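Local structure of periplasmic sensor hybrid histidine kinase (Anaeromyxobacter dehalogenans, 4K0D) at residues S25-V30 with E122-L127; L31-T36 with D50-A55; G61-F66 with R81-V86. The protein is probably a membrane-bound histidine kinase that transfers a phosphoryl group from ATP to a protein histidine in a phosphorelay, this chain being its helical periplasmic sensor domain. All coordinates share one frame; numbering follows the deposited sequence.

Three antiparallel helix pairs of one four-helix bundle are compared. Contacts 1 and 2 share helix 16-42, contacts 2 and 3 share helix 46-68, while contact 1 reaches helix 117-145 and contact 3 helix 73-102. Contacts 1 and 3 lie near the middle of the chain and are built mainly of apolar side chains; they touch where Leu123 CD1 meets Ile82 CG2 at 3.5 Å. Contact 2 is farther out, its centre about 13 Å from that of the chain. Although largely buried, it has a polar flank of zinc-bound histidine, water and threonine hydroxyl. Its axes are closer (8.6 Å) than those of the other two (10.2 and 10.6 Å), consistent with the small Ala51 and Ala55 facing the partner helix.

Contact 1 (S25-V30 with E122-L127); sequences SLESAV and ELLSLL
The inner seam between helix 16-42 and helix 117-145, the first and last long helices of an antiparallel bundle, is formed here by 25-30 and 122-127. The short axes come within 10.2 Å at 169°, nearly antiparallel, a spacing that branched aliphatic side chains can fill from both helices. Leu127 contributes the most surface. Its CD1 lies 3.8 Å from Leu26 CG, and the two leucines cross at about a right angle, so that a methyl of one rests against the branch point of the other. Leu26 can reach across because its CG is anti to the backbone N (chi1 173°). One turn on, Val30 is served by two leucines at once. Its CG2, anti to the carbonyl carbon, meets Leu123 CD2 at 4.1 Å, while CG1 slides past Leu124 in the opposite direction and touches Leu124 CD2 at 4.0 Å. The same CD2 lies 3.8 Å from Glu27 O, against the helix backbone itself. A beta-branched valine suits this place, as its two methyls fork toward separate neighbours without a long chain. Opposite Leu124 in the register, Glu27 sends its side chain to the partly exposed side. Extended beyond CG, it passes Leu127 running the other way, with CG 3.8 Å from Leu127 CD1; OE2 packs 3.6 Å from Leu127 CB. Glutamate fits here because its methylene groups complete the apolar layer while the carboxylate is carried to the end of the chain. From the remaining two helices, Leu59 touches Leu26 and Ile82 touches Leu123 and Leu127. Aliphatic layers shared in this way by all four helices are characteristic of the core of a four-helix bundle, the fold of this periplasmic sensor domain.

Contact 2 (L31-T36 with D50-A55); sequences LHVSLT and DALQAA. With ZN (zinc ion), chain C.
Van der Waals packing dominates between 31-36 and 50-55. Ala55 CB points into the neighbouring helix, 3.2 Å from His32 CD2, a tight contact, and Thr36 OG1 is 3.4 Å from the same methyl. Alanine suits the place because its single methyl fits between the imidazole and the threonine. Val33 CG2 rests on Ala55 O at 3.4 Å, and Thr36 CG2 meets Ala51 CB at 3.9 Å.

The hydrogen bonding stays partly within one helix. Thr36 OG1 occupies the crowded position between backbone N and carbonyl carbon (chi1 53°), from where it donates along a lone pair of His32 O (3.0 Å), which also accepts from Thr36 N. A valine here, lacking the hydroxyl, would forfeit the bond to His32 O and would probably disturb the close packing on Ala55 CB and Leu52 CA. Between helices, a water accepts from His32 NE2 (2.7 Å), in the plane of the ring, and donates to Ala51 O.

Metal binding uses the other nitrogen: ND1 of His32 holds zinc at 2.0 Å, which would probably polarise the ring and strengthen NE2 as a donor. Asp10 and Glu14 of the second subunit bind the same ion, so this site bridges the dimer.

Helix 73-102 covers the inner side, where Phe89 and Ala93 pack on Val33, while Leu146 of the second subunit packs on Leu31, Ser34 and Leu35.

Contact 3 (G61-F66 with R81-V86); sequences GAAARF and RILAAV
Leu83 meets Phe66 at the rim of its ring: CD2 lies near the ring plane, 4.0 Å from Phe66 CD2, so a methyl abuts the aromatic edge instead of resting over a face. The two side chains cross obliquely. Phe66 is extended from helix 46-68 with CG anti to the backbone N (chi1 180°), which carries the flat ring across toward 81-86. Leu83 has CG anti to its carbonyl carbon (chi1 -67°), and although its first bond does not aim at the partner helix, this torsion brings the branch end over to it. There the same CD2 also finds Ala63 CB at 4.1 Å and Ala63 O at 3.6 Å. One leucine methyl thus settles between an alanine and a phenylalanine one turn apart. Alanine is apt here because its short side chain admits the leucine against the backbone, whereas the large ring of Phe66 spans the gap farther along.

Ile82 and Val86, one turn apart on the other helix, touch more loosely. Ile82 CD1 comes 4.4 Å from Phe66 CE2, and Val86 CG2 stands at an equal distance, 4.4 Å, from Ala63 CB. The axes are 10.6 Å apart at 158°, a spacing that the long side chains of Phe66 and Leu83 bridge.

Around the pair, Phe66 extends its reach through an edge-to-face ring contact with Phe130 of helix 117-145 and a cation-pi contact with Lys71. Leu26 of helix 16-42 packs on both Phe66 and Ile82, and Leu126 of helix 117-145 also packs on Ile82, so the other two long helices close over the inner side of this antiparallel pair.

Contact 1 (S25-V30 with E122-L127)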
ATOM      1  N   SER B  25       6.450   0.080  -1.220  1.00 31.60           N
ATOM      2  CA  SER B  25       7.674   0.855  -1.254  1.00 27.85           C
ATOM      3  C   SER B  25       8.872   0.009  -1.665  1.00 26.31           C
ATOM      4  O   SER B  25       9.767   0.505  -2.354  1.00 25.25           O
ATOM      5  CB  SER B  25       7.949   1.437   0.117  1.00 30.15           C
ATOM      6  OG  SER B  25       7.763   2.826   0.042  1.00 45.38           O
ATOM      7  N   LEU B  26       8.877  -1.264  -1.266  1.00 22.91           N
ATOM      8  CA  LEU B  26       9.947  -2.153  -1.651  1.00 29.65           C
ATOM      9  C   LEU B  26       9.787  -2.486  -3.154  1.00 25.52           C
ATOM     10  O   LEU B  26      10.740  -2.406  -3.917  1.00 28.04           O
ATOM     11  CB  LEU B  26       9.918  -3.419  -0.802  1.00 24.07           C
ATOM     12  CG  LEU B  26      10.895  -4.562  -1.171  1.00 24.35           C
ATOM     13  CD1 LEU B  26      12.433  -4.116  -1.198  1.00 22.50           C
ATOM     14  CD2 LEU B  26      10.748  -5.687  -0.131  1.00 23.88           C
ATOM     15  N   GLU B  27       8.568  -2.846  -3.551  0.50 28.23           N
ATOM     16  CA  GLU B  27       8.205  -2.962  -4.974  0.50 29.01           C
ATOM     17  C   GLU B  27       8.812  -1.787  -5.784  0.50 28.94           C
ATOM     18  O   GLU B  27       9.514  -1.999  -6.766  0.50 27.25           O
ATOM     19  CB  GLU B  27       6.666  -3.066  -5.164  0.50 29.16           C
ATOM     20  CG  GLU B  27       6.083  -4.499  -4.917  0.50 28.18           C
ATOM     21  CD  GLU B  27       4.543  -4.595  -4.642  0.50 34.40           C
ATOM     22  OE1 GLU B  27       3.800  -3.612  -4.847  0.50 39.91           O
ATOM     23  OE2 GLU B  27       4.077  -5.684  -4.192  0.50 33.21           O
ATOM     24  N   SER B  28       8.526  -0.561  -5.370  1.00 28.66           N
ATOM     25  CA  SER B  28       9.055   0.668  -6.029  1.00 29.23           C
ATOM     26  C   SER B  28      10.622   0.796  -6.004  1.00 28.11           C
ATOM     27  O   SER B  28      11.275   1.117  -7.037  1.00 31.33           O
ATOM     28  CB  SER B  28       8.376   1.869  -5.397  1.00 28.82           C
ATOM     29  OG  SER B  28       8.363   2.998  -6.228  1.00 35.06           O
ATOM     30  N   ALA B  29      11.251   0.444  -4.894  1.00 25.62           N
ATOM     31  CA  ALA B  29      12.718   0.573  -4.784  1.00 29.05           C
ATOM     32  C   ALA B  29      13.350  -0.405  -5.789  1.00 28.08           C
ATOM     33  O   ALA B  29      14.416  -0.191  -6.354  1.00 26.54           O
ATOM     34  CB  ALA B  29      13.175   0.260  -3.321  1.00 27.05           C
ATOM     35  N   VAL B  30      12.702  -1.533  -5.986  1.00 25.60           N
ATOM     36  CA  VAL B  30      13.236  -2.538  -6.850  1.00 22.41           C
ATOM     37  C   VAL B  30      13.111  -2.052  -8.286  1.00 33.70           C
ATOM     38  O   VAL B  30      14.096  -2.101  -9.041  1.00 32.11           O
ATOM     39  CB  VAL B  30      12.523  -3.917  -6.653  1.00 26.82           C
ATOM     40  CG1 VAL B  30      12.825  -4.865  -7.782  1.00 23.13           C
ATOM     41  CG2 VAL B  30      12.961  -4.502  -5.375  1.00 33.59           C
ATOM     42  N   GLU B 122      11.102 -11.861 -10.715  1.00 32.70           N
ATOM     43  CA  GLU B 122      10.842 -12.890  -9.767  1.00 31.69           C
ATOM     44  C   GLU B 122      10.562 -12.229  -8.405  1.00 37.37           C
ATOM     45  O   GLU B 122       9.564 -12.520  -7.710  1.00 31.85           O
ATOM     46  CB  GLU B 122      12.046 -13.803  -9.717  1.00 35.73           C
ATOM     47  CG  GLU B 122      11.945 -14.916  -8.752  1.00 41.92           C
ATOM     48  CD  GLU B 122      12.949 -16.026  -9.051  1.00 50.32           C
ATOM     49  OE1 GLU B 122      13.573 -15.998 -10.150  1.00 45.38           O
ATOM     50  OE2 GLU B 122      13.100 -16.912  -8.185  1.00 57.30           O
ATOM     51  N   LEU B 123      11.418 -11.309  -8.029  1.00 33.37           N
ATOM     52  CA  LEU B 123      11.247 -10.621  -6.763  1.00 30.77           C
ATOM     53  C   LEU B 123       9.915  -9.894  -6.768  1.00 29.41           C
ATOM     54  O   LEU B 123       9.179  -9.901  -5.779  1.00 30.87           O
ATOM     55  CB  LEU B 123      12.393  -9.642  -6.588  1.00 29.08           C
ATOM     56  CG  LEU B 123      12.527  -8.961  -5.256  1.00 31.55           C
ATOM     57  CD1 LEU B 123      12.163  -9.830  -4.070  1.00 36.01           C
ATOM     58  CD2 LEU B 123      13.989  -8.511  -5.171  1.00 42.46           C
ATOM     59  N   LEU B 124       9.577  -9.249  -7.876  1.00 29.35           N
ATOM     60  CA  LEU B 124       8.338  -8.496  -7.861  1.00 27.46           C
ATOM     61  C   LEU B 124       7.154  -9.442  -7.809  1.00 34.74           C
ATOM     62  O   LEU B 124       6.128  -9.124  -7.227  1.00 28.79           O
ATOM     63  CB  LEU B 124       8.208  -7.651  -9.078  1.00 29.43           C
ATOM     64  CG  LEU B 124       9.219  -6.509  -9.120  1.00 37.84           C
ATOM     65  CD1 LEU B 124       9.117  -5.804 -10.477  1.00 34.15           C
ATOM     66  CD2 LEU B 124       8.933  -5.562  -7.918  1.00 32.27           C
ATOM     67  N   SER B 125       7.308 -10.602  -8.437  1.00 28.94           N
ATOM     68  CA  SER B 125       6.230 -11.566  -8.455  1.00 29.94           C
ATOM     69  C   SER B 125       5.957 -12.029  -7.014  1.00 35.36           C
ATOM     70  O   SER B 125       4.802 -12.048  -6.562  1.00 32.31           O
ATOM     71  CB  SER B 125       6.573 -12.747  -9.346  1.00 31.64           C
ATOM     72  OG  SER B 125       5.704 -13.843  -9.068  1.00 42.44           O
ATOM     73  N   LEU B 126       7.012 -12.465  -6.317  1.00 30.38           N
ATOM     74  CA  LEU B 126       6.907 -12.811  -4.934  1.00 31.04           C
ATOM     75  C   LEU B 126       6.221 -11.709  -4.145  1.00 34.14           C
ATOM     76  O   LEU B 126       5.323 -11.962  -3.348  1.00 28.87           O
ATOM     77  CB  LEU B 126       8.278 -13.015  -4.327  1.00 31.16           C
ATOM     78  CG  LEU B 126       8.959 -14.311  -4.689  1.00 37.37           C
ATOM     79  CD1 LEU B 126      10.360 -14.347  -4.052  1.00 42.33           C
ATOM     80  CD2 LEU B 126       8.127 -15.489  -4.217  1.00 39.66           C
ATOM     81  N   LEU B 127       6.652 -10.482  -4.344  1.00 27.87           N
ATOM     82  CA  LEU B 127       6.131  -9.410  -3.521  1.00 26.69           C
ATOM     83  C   LEU B 127       4.657  -9.271  -3.741  1.00 33.72           C
ATOM     84  O   LEU B 127       3.888  -9.092  -2.774  1.00 33.33           O
ATOM     85  CB  LEU B 127       6.773  -8.071  -3.853  1.00 28.04           C
ATOM     86  CG  LEU B 127       7.936  -7.808  -2.917  1.00 34.43           C
ATOM     87  CD1 LEU B 127       8.808  -6.724  -3.530  1.00 36.33           C
ATOM     88  CD2 LEU B 127       7.436  -7.391  -1.539  1.00 36.68           C
TER

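Contact 2 (L31-T36 with D50-A55)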
ATOM      1  N   LEU B  31      11.938  -1.523  -8.648  1.00 32.84           N
ATOM      2  CA  LEU B  31      11.777  -0.927  -9.970  1.00 30.35           C
ATOM      3  C   LEU B  31      12.823   0.132 -10.174  1.00 35.43           C
ATOM      4  O   LEU B  31      13.411   0.228 -11.236  1.00 35.41           O
ATOM      5  CB  LEU B  31      10.429  -0.257 -10.129  1.00 27.02           C
ATOM      6  CG  LEU B  31       9.320  -1.279 -10.387  1.00 37.61           C
ATOM      7  CD1 LEU B  31       7.933  -0.702 -10.244  1.00 31.72           C
ATOM      8  CD2 LEU B  31       9.482  -1.871 -11.781  1.00 39.29           C
ATOM      9  N   HIS B  32      13.028   0.945  -9.151  1.00 27.33           N
ATOM     10  CA  HIS B  32      13.817   2.154  -9.281  1.00 32.60           C
ATOM     11  C   HIS B  32      15.277   1.736  -9.491  1.00 33.34           C
ATOM     12  O   HIS B  32      15.974   2.335 -10.285  1.00 34.16           O
ATOM     13  CB  HIS B  32      13.629   3.141  -8.118  1.00 29.54           C
ATOM     14  CG  HIS B  32      14.353   4.455  -8.320  1.00 28.69           C
ATOM     15  ND1 HIS B  32      13.864   5.455  -9.111  1.00 30.57           N
ATOM     16  CD2 HIS B  32      15.543   4.899  -7.843  1.00 27.51           C
ATOM     17  CE1 HIS B  32      14.726   6.462  -9.164  1.00 32.14           C
ATOM     18  NE2 HIS B  32      15.753   6.157  -8.390  1.00 34.10           N
ATOM     19  N   VAL B  33      15.730   0.681  -8.833  1.00 33.56           N
ATOM     20  CA  VAL B  33      17.085   0.218  -9.086  1.00 24.52           C
ATOM     21  C   VAL B  33      17.180  -0.274 -10.551  1.00 32.67           C
ATOM     22  O   VAL B  33      18.168  -0.059 -11.205  1.00 27.83           O
ATOM     23  CB  VAL B  33      17.522  -0.916  -8.144  1.00 28.47           C
ATOM     24  CG1 VAL B  33      18.724  -1.613  -8.725  1.00 30.14           C
ATOM     25  CG2 VAL B  33      17.831  -0.390  -6.636  1.00 28.07           C
ATOM     26  N   SER B  34      16.158  -0.963 -11.045  1.00 30.43           N
ATOM     27  CA  SER B  34      16.159  -1.393 -12.418  1.00 30.36           C
ATOM     28  C   SER B  34      16.166  -0.252 -13.367  1.00 30.34           C
ATOM     29  O   SER B  34      16.853  -0.323 -14.374  1.00 31.50           O
ATOM     30  CB  SER B  34      14.943  -2.267 -12.717  1.00 38.72           C
ATOM     31  OG  SER B  34      15.282  -3.578 -12.355  1.00 44.00           O
ATOM     32  N   LEU B  35      15.379   0.773 -13.080  1.00 26.66           N
ATOM     33  CA  LEU B  35      15.272   1.858 -14.011  1.00 34.30           C
ATOM     34  C   LEU B  35      16.549   2.684 -14.077  1.00 33.33           C
ATOM     35  O   LEU B  35      16.941   3.054 -15.151  1.00 32.62           O
ATOM     36  CB  LEU B  35      14.102   2.748 -13.692  1.00 28.52           C
ATOM     37  CG  LEU B  35      13.977   4.043 -14.466  1.00 37.37           C
ATOM     38  CD1 LEU B  35      12.541   4.514 -14.603  1.00 38.27           C
ATOM     39  CD2 LEU B  35      14.734   5.074 -13.702  1.00 41.57           C
ATOM     40  N   THR B  36      17.185   2.948 -12.949  1.00 29.64           N
ATOM     41  CA  THR B  36      18.409   3.750 -12.941  1.00 31.91           C
ATOM     42  C   THR B  36      19.550   2.908 -13.493  1.00 33.27           C
ATOM     43  O   THR B  36      20.463   3.433 -14.097  1.00 31.96           O
ATOM     44  CB  THR B  36      18.779   4.256 -11.513  1.00 29.39           C
ATOM     45  OG1 THR B  36      18.820   3.154 -10.594  1.00 26.68           O
ATOM     46  CG2 THR B  36      17.764   5.265 -11.032  1.00 27.79           C
ATOM     47  N   ASP B  50      25.130   8.519 -10.117  1.00 32.70           N
ATOM     48  CA  ASP B  50      24.696   8.968  -8.785  1.00 29.66           C
ATOM     49  C   ASP B  50      23.338   8.381  -8.452  1.00 32.08           C
ATOM     50  O   ASP B  50      23.132   7.939  -7.347  1.00 30.55           O
ATOM     51  CB  ASP B  50      24.571  10.488  -8.726  1.00 27.26           C
ATOM     52  CG  ASP B  50      25.955  11.196  -8.578  1.00 37.24           C
ATOM     53  OD1 ASP B  50      26.943  10.546  -8.171  1.00 32.06           O
ATOM     54  OD2 ASP B  50      26.039  12.416  -8.809  1.00 38.47           O
ATOM     55  N   ALA B  51      22.401   8.417  -9.401  1.00 32.21           N
ATOM     56  CA  ALA B  51      21.040   7.951  -9.153  1.00 34.09           C
ATOM     57  C   ALA B  51      20.996   6.444  -8.885  1.00 35.22           C
ATOM     58  O   ALA B  51      20.240   5.994  -8.044  1.00 33.67           O
ATOM     59  CB  ALA B  51      20.158   8.303 -10.326  1.00 29.20           C
ATOM     60  N   LEU B  52      21.796   5.668  -9.606  1.00 30.36           N
ATOM     61  CA  LEU B  52      21.825   4.232  -9.400  1.00 26.69           C
ATOM     62  C   LEU B  52      22.321   3.955  -7.997  1.00 33.77           C
ATOM     63  O   LEU B  52      21.805   3.080  -7.263  1.00 28.57           O
ATOM     64  CB  LEU B  52      22.780   3.584 -10.393  1.00 29.37           C
ATOM     65  CG  LEU B  52      23.160   2.147 -10.066  1.00 29.02           C
ATOM     66  CD1 LEU B  52      21.916   1.285  -9.992  1.00 27.22           C
ATOM     67  CD2 LEU B  52      24.158   1.588 -11.141  1.00 34.60           C
ATOM     68  N   GLN B  53      23.351   4.698  -7.632  1.00 29.05           N
ATOM     69  CA  GLN B  53      23.879   4.633  -6.298  1.00 32.25           C
ATOM     70  C   GLN B  53      22.845   4.976  -5.252  1.00 32.86           C
ATOM     71  O   GLN B  53      22.696   4.268  -4.250  1.00 26.97           O
ATOM     72  CB  GLN B  53      24.967   5.663  -6.136  1.00 39.73           C
ATOM     73  CG  GLN B  53      26.046   5.135  -5.329  1.00 47.08           C
ATOM     74  CD  GLN B  53      26.865   4.192  -6.153  1.00 53.80           C
ATOM     75  OE1 GLN B  53      26.859   4.238  -7.396  1.00 74.63           O
ATOM     76  NE2 GLN B  53      27.585   3.326  -5.487  1.00 54.39           N
ATOM     77  N   ALA B  54      22.174   6.107  -5.453  1.00 26.99           N
ATOM     78  CA  ALA B  54      21.096   6.475  -4.555  1.00 29.74           C
ATOM     79  C   ALA B  54      19.996   5.403  -4.545  1.00 29.60           C
ATOM     80  O   ALA B  54      19.413   5.135  -3.509  1.00 29.73           O
ATOM     81  CB  ALA B  54      20.495   7.831  -4.945  1.00 27.47           C
ATOM     82  N   ALA B  55      19.669   4.817  -5.688  1.00 29.03           N
ATOM     83  CA  ALA B  55      18.587   3.819  -5.751  1.00 27.94           C
ATOM     84  C   ALA B  55      18.949   2.636  -4.916  1.00 25.62           C
ATOM     85  O   ALA B  55      18.110   2.024  -4.308  1.00 29.16           O
ATOM     86  CB  ALA B  55      18.314   3.360  -7.233  1.00 23.83           C
TER
HETATM   87 ZN    ZN C 201      12.027   5.525  -9.991  1.00 35.47          ZN
HETATM   88  O   HOH W   1      18.015   7.239  -7.434  1.00 26.26           O

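Contact 3 (G61-F66 with R81-V86)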
ATOM      1  N   GLY B  61      17.058   0.536   2.364  1.00 26.22           N
ATOM      2  CA  GLY B  61      16.134   1.112   3.358  1.00 28.29           C
ATOM      3  C   GLY B  61      14.739   0.519   3.241  1.00 27.51           C
ATOM      4  O   GLY B  61      14.107   0.219   4.238  1.00 26.22           O
ATOM      5  N   ALA B  62      14.230   0.343   2.030  1.00 26.25           N
ATOM      6  CA  ALA B  62      12.899  -0.241   1.853  1.00 26.29           C
ATOM      7  C   ALA B  62      12.877  -1.688   2.324  1.00 28.78           C
ATOM      8  O   ALA B  62      11.859  -2.178   2.848  1.00 26.51           O
ATOM      9  CB  ALA B  62      12.463  -0.189   0.397  1.00 24.77           C
ATOM     10  N   ALA B  63      13.960  -2.412   2.085  1.00 22.53           N
ATOM     11  CA  ALA B  63      13.966  -3.794   2.513  1.00 24.01           C
ATOM     12  C   ALA B  63      13.930  -3.830   4.021  1.00 34.63           C
ATOM     13  O   ALA B  63      13.195  -4.651   4.602  1.00 29.01           O
ATOM     14  CB  ALA B  63      15.198  -4.533   1.983  1.00 26.10           C
ATOM     15  N   ALA B  64      14.663  -2.908   4.656  1.00 29.21           N
ATOM     16  CA  ALA B  64      14.779  -2.914   6.105  1.00 30.58           C
ATOM     17  C   ALA B  64      13.423  -2.565   6.707  1.00 28.53           C
ATOM     18  O   ALA B  64      12.972  -3.263   7.621  1.00 30.11           O
ATOM     19  CB  ALA B  64      15.897  -1.973   6.590  1.00 26.69           C
ATOM     20  N   ARG B  65      12.713  -1.566   6.162  1.00 28.35           N
ATOM     21  CA  ARG B  65      11.362  -1.266   6.674  1.00 28.90           C
ATOM     22  C   ARG B  65      10.435  -2.452   6.518  1.00 30.46           C
ATOM     23  O   ARG B  65       9.614  -2.712   7.374  1.00 29.49           O
ATOM     24  CB  ARG B  65      10.742  -0.072   5.971  1.00 28.20           C
ATOM     25  CG  ARG B  65      11.471   1.253   6.273  1.00 43.89           C
ATOM     26  CD  ARG B  65      11.010   2.346   5.298  1.00 51.88           C
ATOM     27  NE  ARG B  65       9.535   2.484   5.211  1.00 58.91           N
ATOM     28  CZ  ARG B  65       8.829   2.374   4.080  1.00 52.28           C
ATOM     29  NH1 ARG B  65       9.471   2.127   2.949  1.00 38.73           N
ATOM     30  NH2 ARG B  65       7.490   2.536   4.074  1.00 49.13           N
ATOM     31  N   PHE B  66      10.531  -3.157   5.402  1.00 30.43           N
ATOM     32  CA  PHE B  66       9.648  -4.267   5.175  1.00 28.01           C
ATOM     33  C   PHE B  66       9.963  -5.444   6.069  1.00 30.89           C
ATOM     34  O   PHE B  66       9.055  -6.098   6.557  1.00 27.54           O
ATOM     35  CB  PHE B  66       9.741  -4.719   3.738  1.00 32.12           C
ATOM     36  CG  PHE B  66       8.855  -5.883   3.410  1.00 28.07           C
ATOM     37  CD1 PHE B  66       7.502  -5.688   3.232  1.00 25.83           C
ATOM     38  CD2 PHE B  66       9.396  -7.147   3.198  1.00 26.40           C
ATOM     39  CE1 PHE B  66       6.688  -6.764   2.869  1.00 30.73           C
ATOM     40  CE2 PHE B  66       8.615  -8.206   2.832  1.00 31.92           C
ATOM     41  CZ  PHE B  66       7.262  -8.025   2.679  1.00 34.01           C
ATOM     42  N   ARG B  81      11.908 -15.165   1.657  1.00 39.03           N
ATOM     43  CA  ARG B  81      12.543 -15.361   0.360  1.00 42.91           C
ATOM     44  C   ARG B  81      12.683 -14.007  -0.353  1.00 43.99           C
ATOM     45  O   ARG B  81      13.669 -13.760  -1.035  1.00 34.85           O
ATOM     46  CB  ARG B  81      11.781 -16.368  -0.522  1.00 42.66           C
ATOM     47  N   ILE B  82      11.699 -13.127  -0.183  1.00 38.54           N
ATOM     48  CA  ILE B  82      11.792 -11.816  -0.783  1.00 33.96           C
ATOM     49  C   ILE B  82      13.069 -11.178  -0.263  1.00 34.50           C
ATOM     50  O   ILE B  82      13.941 -10.708  -1.039  1.00 36.42           O
ATOM     51  CB  ILE B  82      10.540 -10.969  -0.449  1.00 34.53           C
ATOM     52  CG1 ILE B  82       9.323 -11.543  -1.148  1.00 31.68           C
ATOM     53  CG2 ILE B  82      10.669  -9.538  -0.919  1.00 30.14           C
ATOM     54  CD1 ILE B  82       8.043 -11.040  -0.542  1.00 32.16           C
ATOM     55  N   LEU B  83      13.213 -11.150   1.050  1.00 34.29           N
ATOM     56  CA  LEU B  83      14.330 -10.400   1.639  1.00 39.65           C
ATOM     57  C   LEU B  83      15.663 -11.005   1.243  1.00 41.72           C
ATOM     58  O   LEU B  83      16.627 -10.284   1.064  1.00 43.99           O
ATOM     59  CB  LEU B  83      14.206 -10.304   3.165  1.00 30.77           C
ATOM     60  CG  LEU B  83      13.000  -9.430   3.492  1.00 32.48           C
ATOM     61  CD1 LEU B  83      12.576  -9.599   4.948  1.00 37.64           C
ATOM     62  CD2 LEU B  83      13.283  -7.956   3.228  1.00 29.51           C
ATOM     63  N   ALA B  84      15.726 -12.319   1.086  1.00 37.45           N
ATOM     64  CA  ALA B  84      16.991 -12.916   0.742  1.00 34.98           C
ATOM     65  C   ALA B  84      17.297 -12.612  -0.701  1.00 34.14           C
ATOM     66  O   ALA B  84      18.434 -12.771  -1.135  1.00 34.91           O
ATOM     67  CB  ALA B  84      16.943 -14.393   0.959  1.00 31.55           C
ATOM     68  N   ALA B  85      16.284 -12.246  -1.484  1.00 33.92           N
ATOM     69  CA  ALA B  85      16.530 -12.004  -2.903  1.00 34.58           C
ATOM     70  C   ALA B  85      17.213 -10.652  -3.140  1.00 32.73           C
ATOM     71  O   ALA B  85      17.722 -10.389  -4.222  1.00 31.17           O
ATOM     72  CB  ALA B  85      15.256 -12.057  -3.672  1.00 36.99           C
ATOM     73  N   VAL B  86      17.200  -9.787  -2.127  1.00 33.89           N
ATOM     74  CA  VAL B  86      17.580  -8.389  -2.336  1.00 34.74           C
ATOM     75  C   VAL B  86      19.086  -8.253  -2.539  1.00 36.33           C
ATOM     76  O   VAL B  86      19.486  -7.720  -3.526  1.00 31.65           O
ATOM     77  CB  VAL B  86      17.068  -7.463  -1.241  1.00 29.93           C
ATOM     78  CG1 VAL B  86      17.732  -6.090  -1.318  1.00 31.45           C
ATOM     79  CG2 VAL B  86      15.505  -7.321  -1.353  1.00 29.94           C
TER